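Local coordinates for CurH (Lyngbya majuscula, PDB 3KG7), which catalyses the dehydration of a beta-hydroxyacyl intermediate as the dehydratase domain of the CurH module in curacin polyketide biosynthesis, at the interface of chains A and B. Numbering follows the deposited sequence. Chains: chain A/B, CurH.

Contact 1: the interface of chains A and B. Residues chain A 18, 25, 89, 91, 93, 104, 106; chain B 18-21.
In this double hotdog dehydratase, the loop B:Leu18 to B:Thr21 that follows strand 14-17 lies against strands 24-30, 86-92 and 101-109 of chain A. A:Gln89 and B:Ala19 make a polar contact. The side-chain amide oxygen OE1 of A:Gln89 accepts a hydrogen bond from the backbone N of B:Ala19 at 2.9 Å. The donor is tilted 33° from the carbonyl plane. The A:Gln89 chain is extended beyond CG (chi2 -177°), which carries its amide out to the loop. OE1 also lies 3.5 Å from the methyl CB of B:Ala19. An alanine here would probably leave the B:Ala19 N-H without this acceptor and open a gap beside that methyl. The same CB packs on CB of A:Phe106 at 3.4 Å. The carbonyl oxygen of B:Ala19 lies over the centre of the A:Phe106 ring. CG of A:Met91, a selenomethionine, is anti to the backbone N (chi1 166°) and the chain then bends, which turns methyl CE to CB of B:Ser20 at 3.4 Å. A:Glu104 OE1 borders the same CB. NE2 of A:His93 donates a hydrogen bond to this OE1 at 3.2 Å. OE1 lies in the imidazole plane, but NE2 approaches it from above the carboxylate plane. A:His93 probably helps to position A:Glu104 beside the loop. A:Leu18 and B:Leu18 meet tip to tip, CD2 to CD1, at 3.7 Å. The other B:Leu18 methyl, CD2, packs on A:Ile25.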
loop_
_atom_site.group_PDB
_atom_site.type_symbol
_atom_site.label_atom_id
_atom_site.label_comp_id
_atom_site.label_asym_id
_atom_site.label_seq_id
_atom_site.Cartn_x
_atom_site.Cartn_y
_atom_site.Cartn_z
ATOM N N LEU A 18 -2.746 -2.337 5.667
ATOM C CA LEU A 18 -3.771 -2.745 4.701
ATOM C C LEU A 18 -5.048 -3.153 5.394
ATOM O O LEU A 18 -5.054 -4.011 6.269
ATOM C CB LEU A 18 -3.278 -3.851 3.765
ATOM C CG LEU A 18 -2.473 -3.384 2.542
ATOM C CD1 LEU A 18 -1.121 -2.821 2.897
ATOM C CD2 LEU A 18 -2.278 -4.540 1.611
ATOM N N ILE A 25 2.823 -2.444 4.829
ATOM C CA ILE A 25 3.790 -2.055 3.823
ATOM C C ILE A 25 4.592 -0.857 4.316
ATOM O O ILE A 25 4.023 0.139 4.730
ATOM C CB ILE A 25 3.053 -1.644 2.516
ATOM C CG1 ILE A 25 2.573 -2.874 1.765
ATOM C CG2 ILE A 25 3.951 -0.803 1.596
ATOM C CD1 ILE A 25 3.659 -3.484 0.910
ATOM N N GLN A 89 9.837 -1.315 -1.288
ATOM C CA GLN A 89 8.728 -1.760 -0.440
ATOM C C GLN A 89 9.138 -2.951 0.396
ATOM O O GLN A 89 9.632 -3.946 -0.143
ATOM C CB GLN A 89 7.519 -2.136 -1.280
ATOM C CG GLN A 89 6.930 -0.981 -2.065
ATOM C CD GLN A 89 5.683 -1.380 -2.824
ATOM O OE1 GLN A 89 5.178 -2.500 -2.662
ATOM N NE2 GLN A 89 5.176 -0.470 -3.663
HETATM N N MSE A 91 7.352 -5.632 2.712
HETATM C CA MSE A 91 6.004 -6.137 2.965
HETATM C C MSE A 91 6.006 -7.108 4.155
HETATM O O MSE A 91 6.647 -8.165 4.118
HETATM C CB MSE A 91 5.444 -6.772 1.686
HETATM C CG MSE A 91 4.201 -7.620 1.863
HETATM SE SE MSE A 91 2.516 -6.656 1.684
HETATM C CE MSE A 91 2.342 -6.654 -0.257
ATOM N N HIS A 93 3.858 -9.555 6.142
ATOM C CA HIS A 93 2.642 -10.336 5.973
ATOM C C HIS A 93 1.924 -10.516 7.292
ATOM O O HIS A 93 2.531 -10.438 8.359
ATOM C CB HIS A 93 2.951 -11.681 5.312
ATOM C CG HIS A 93 3.259 -11.565 3.852
ATOM N ND1 HIS A 93 2.358 -11.914 2.868
ATOM C CD2 HIS A 93 4.357 -11.099 3.208
ATOM C CE1 HIS A 93 2.890 -11.683 1.683
ATOM N NE2 HIS A 93 4.102 -11.189 1.860
ATOM N N GLU A 104 8.993 -9.653 2.791
ATOM C CA GLU A 104 9.626 -9.530 1.466
ATOM C C GLU A 104 10.059 -8.102 1.221
ATOM O O GLU A 104 9.339 -7.169 1.562
ATOM C CB GLU A 104 8.645 -9.874 0.344
ATOM C CG GLU A 104 8.326 -11.334 0.139
ATOM C CD GLU A 104 7.078 -11.541 -0.734
ATOM O OE1 GLU A 104 6.084 -10.798 -0.561
ATOM O OE2 GLU A 104 7.087 -12.453 -1.586
ATOM N N PHE A 106 11.105 -5.634 -1.995
ATOM C CA PHE A 106 11.170 -5.393 -3.440
ATOM C C PHE A 106 11.548 -3.942 -3.715
ATOM O O PHE A 106 11.227 -3.045 -2.924
ATOM C CB PHE A 106 9.793 -5.594 -4.090
ATOM C CG PHE A 106 9.287 -6.997 -4.054
ATOM C CD1 PHE A 106 9.567 -7.876 -5.103
ATOM C CD2 PHE A 106 8.491 -7.432 -2.999
ATOM C CE1 PHE A 106 9.086 -9.179 -5.090
ATOM C CE2 PHE A 106 8.000 -8.735 -2.970
ATOM C CZ PHE A 106 8.302 -9.614 -4.019
ATOM N N LEU B 18 1.439 -2.513 -5.165
ATOM C CA LEU B 18 2.027 -3.508 -4.287
ATOM C C LEU B 18 2.951 -4.421 -5.045
ATOM O O LEU B 18 2.565 -5.055 -6.018
ATOM C CB LEU B 18 0.947 -4.266 -3.523
ATOM C CG LEU B 18 0.151 -3.311 -2.629
ATOM C CD1 LEU B 18 -0.767 -4.090 -1.738
ATOM C CD2 LEU B 18 1.088 -2.430 -1.795
ATOM N N ALA B 19 4.198 -4.451 -4.613
ATOM C CA ALA B 19 5.219 -5.184 -5.332
ATOM C C ALA B 19 4.959 -6.684 -5.279
ATOM O O ALA B 19 5.211 -7.389 -6.252
ATOM C CB ALA B 19 6.576 -4.850 -4.774
ATOM N N SER B 20 4.431 -7.148 -4.146
ATOM C CA SER B 20 4.238 -8.565 -3.867
ATOM C C SER B 20 3.117 -9.212 -4.697
ATOM O O SER B 20 3.279 -10.319 -5.222
ATOM C CB SER B 20 3.996 -8.737 -2.365
ATOM O OG SER B 20 3.038 -9.740 -2.082
ATOM N N THR B 21 2.004 -8.497 -4.842
ATOM C CA THR B 21 0.768 -9.055 -5.383
ATOM C C THR B 21 0.388 -8.537 -6.775
ATOM O O THR B 21 -0.322 -9.212 -7.531
ATOM C CB THR B 21 -0.404 -8.697 -4.459
ATOM O OG1 THR B 21 -0.591 -7.278 -4.472
ATOM C CG2 THR B 21 -0.132 -9.142 -3.021
#

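Contact 2: the interface of chains A and B. Residues chain A 17-18; chain B 89, 108, 113, 116.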
loop_
_atom_site.group_PDB
_atom_site.type_symbol
_atom_site.label_atom_id
_atom_site.label_comp_id
_atom_site.label_asym_id
_atom_site.label_seq_id
_atom_site.Cartn_x
_atom_site.Cartn_y
_atom_site.Cartn_z
ATOM N N GLU A 17 -0.961 0.401 6.740
ATOM C CA GLU A 17 -1.629 -0.815 7.175
ATOM C C GLU A 17 -2.762 -1.126 6.218
ATOM O O GLU A 17 -3.636 -0.287 5.982
ATOM C CB GLU A 17 -2.191 -0.672 8.580
ATOM C CG GLU A 17 -1.163 -0.630 9.662
ATOM C CD GLU A 17 -1.785 -0.353 11.009
ATOM O OE1 GLU A 17 -1.437 -1.070 11.976
ATOM O OE2 GLU A 17 -2.625 0.576 11.102
ATOM N N LEU A 18 -2.746 -2.337 5.667
ATOM C CA LEU A 18 -3.771 -2.745 4.701
ATOM C C LEU A 18 -5.048 -3.153 5.394
ATOM O O LEU A 18 -5.054 -4.011 6.269
ATOM C CB LEU A 18 -3.278 -3.851 3.765
ATOM C CG LEU A 18 -2.473 -3.384 2.542
ATOM C CD1 LEU A 18 -1.121 -2.821 2.897
ATOM C CD2 LEU A 18 -2.278 -4.540 1.611
ATOM N N GLN B 89 -9.706 3.267 2.077
ATOM C CA GLN B 89 -8.855 2.482 1.188
ATOM C C GLN B 89 -9.688 1.786 0.130
ATOM O O GLN B 89 -10.609 1.034 0.459
ATOM C CB GLN B 89 -8.052 1.446 1.975
ATOM C CG GLN B 89 -6.917 2.035 2.797
ATOM C CD GLN B 89 -5.938 0.995 3.305
ATOM O OE1 GLN B 89 -6.063 -0.190 3.009
ATOM N NE2 GLN B 89 -4.956 1.437 4.082
ATOM N N ARG B 108 -11.920 3.122 8.207
ATOM C CA ARG B 108 -11.955 3.089 9.666
ATOM C C ARG B 108 -11.772 4.521 10.167
ATOM O O ARG B 108 -11.243 5.373 9.445
ATOM C CB ARG B 108 -10.874 2.150 10.224
ATOM C CG ARG B 108 -9.460 2.732 10.258
ATOM C CD ARG B 108 -8.389 1.729 10.711
ATOM N NE ARG B 108 -7.047 2.187 10.328
ATOM C CZ ARG B 108 -5.902 1.558 10.608
ATOM N NH1 ARG B 108 -5.894 0.422 11.291
ATOM N NH2 ARG B 108 -4.752 2.075 10.203
ATOM N N GLN B 113 -8.724 4.718 15.800
ATOM C CA GLN B 113 -8.168 3.496 15.219
ATOM C C GLN B 113 -9.116 2.335 15.539
ATOM O O GLN B 113 -8.810 1.464 16.362
ATOM C CB GLN B 113 -6.732 3.231 15.714
ATOM C CG GLN B 113 -5.717 4.340 15.388
ATOM C CD GLN B 113 -5.160 4.260 13.964
ATOM O OE1 GLN B 113 -4.288 3.441 13.668
ATOM N NE2 GLN B 113 -5.651 5.127 13.087
ATOM N N TRP B 116 -11.878 -2.013 10.737
ATOM C CA TRP B 116 -12.189 -1.643 9.364
ATOM C C TRP B 116 -13.617 -2.037 8.992
ATOM O O TRP B 116 -14.056 -3.146 9.292
ATOM C CB TRP B 116 -11.214 -2.311 8.394
ATOM C CG TRP B 116 -9.791 -1.803 8.409
ATOM C CD1 TRP B 116 -8.714 -2.413 8.987
ATOM C CD2 TRP B 116 -9.285 -0.608 7.783
ATOM N NE1 TRP B 116 -7.572 -1.669 8.776
ATOM C CE2 TRP B 116 -7.893 -0.558 8.040
ATOM C CE3 TRP B 116 -9.869 0.424 7.030
ATOM C CZ2 TRP B 116 -7.077 0.477 7.563
ATOM C CZ3 TRP B 116 -9.054 1.460 6.566
ATOM C CH2 TRP B 116 -7.676 1.476 6.836
#
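CG of A:Glu17 is anti to its carbonyl carbon (chi1 -71°), while CG of B:Arg108 lies between the backbone N and the carbonyl carbon (chi1 79°). From there both chains extend, cross at about a right angle and bring carboxylate and guanidinium together, joining strand 14-17 of one double hotdog dehydratase domain to strand 101-109 of the other by a salt bridge. NH2 of B:Arg108 donates to the carboxylate oxygen OE2 of A:Glu17 at 2.8 Å. The bond is close to straight, 165° at the hydrogen. OE2 lies nearly in the guanidinium plane and is met almost along its C-O axis. NH1 of B:Arg108 adds a weak bond to OE2 of A:Glu17 at 3.3 Å. Both nitrogens thus meet OE2, and the two planes are turned well away from each other, unlike a flat pairing of two nitrogens with two oxygens. Within chain B, B:Trp116 and B:Gln113 border opposite faces of the guanidinium. CZ2 of B:Trp116 lies over one face, toward its rim, and CD of B:Arg108 sits over the centre of the indole. This support from B:Trp116 probably limits rotation of the guanidinium. The backbone of A:Glu17 is held too. B:Gln89 NE2 donates to its carbonyl oxygen O at 2.9 Å, and CZ2 of B:Trp116 lies near that oxygen at 3.9 Å. OE1 of B:Gln89 lies 3.8 Å from CA of A:Leu18.

The centres of the C-alpha atoms of contact 1 and contact 2 are about 16 Å apart, and A:Leu18 belongs to both. The interface is two-fold symmetric, so each contact has a twin with the chains exchanged. A:Gln89 uses its amide oxygen in contact 1 and B:Gln89 its nitrogen in contact 2, each turned to the backbone of the partner; by symmetry each copy should do both. Strands 86-92 and 101-109 of both chains receive the partner's 17-21 region. The mainly apolar contact 1 and the charged contact 2 would together hold the pair in register. The same dimer may form in the intact synthase.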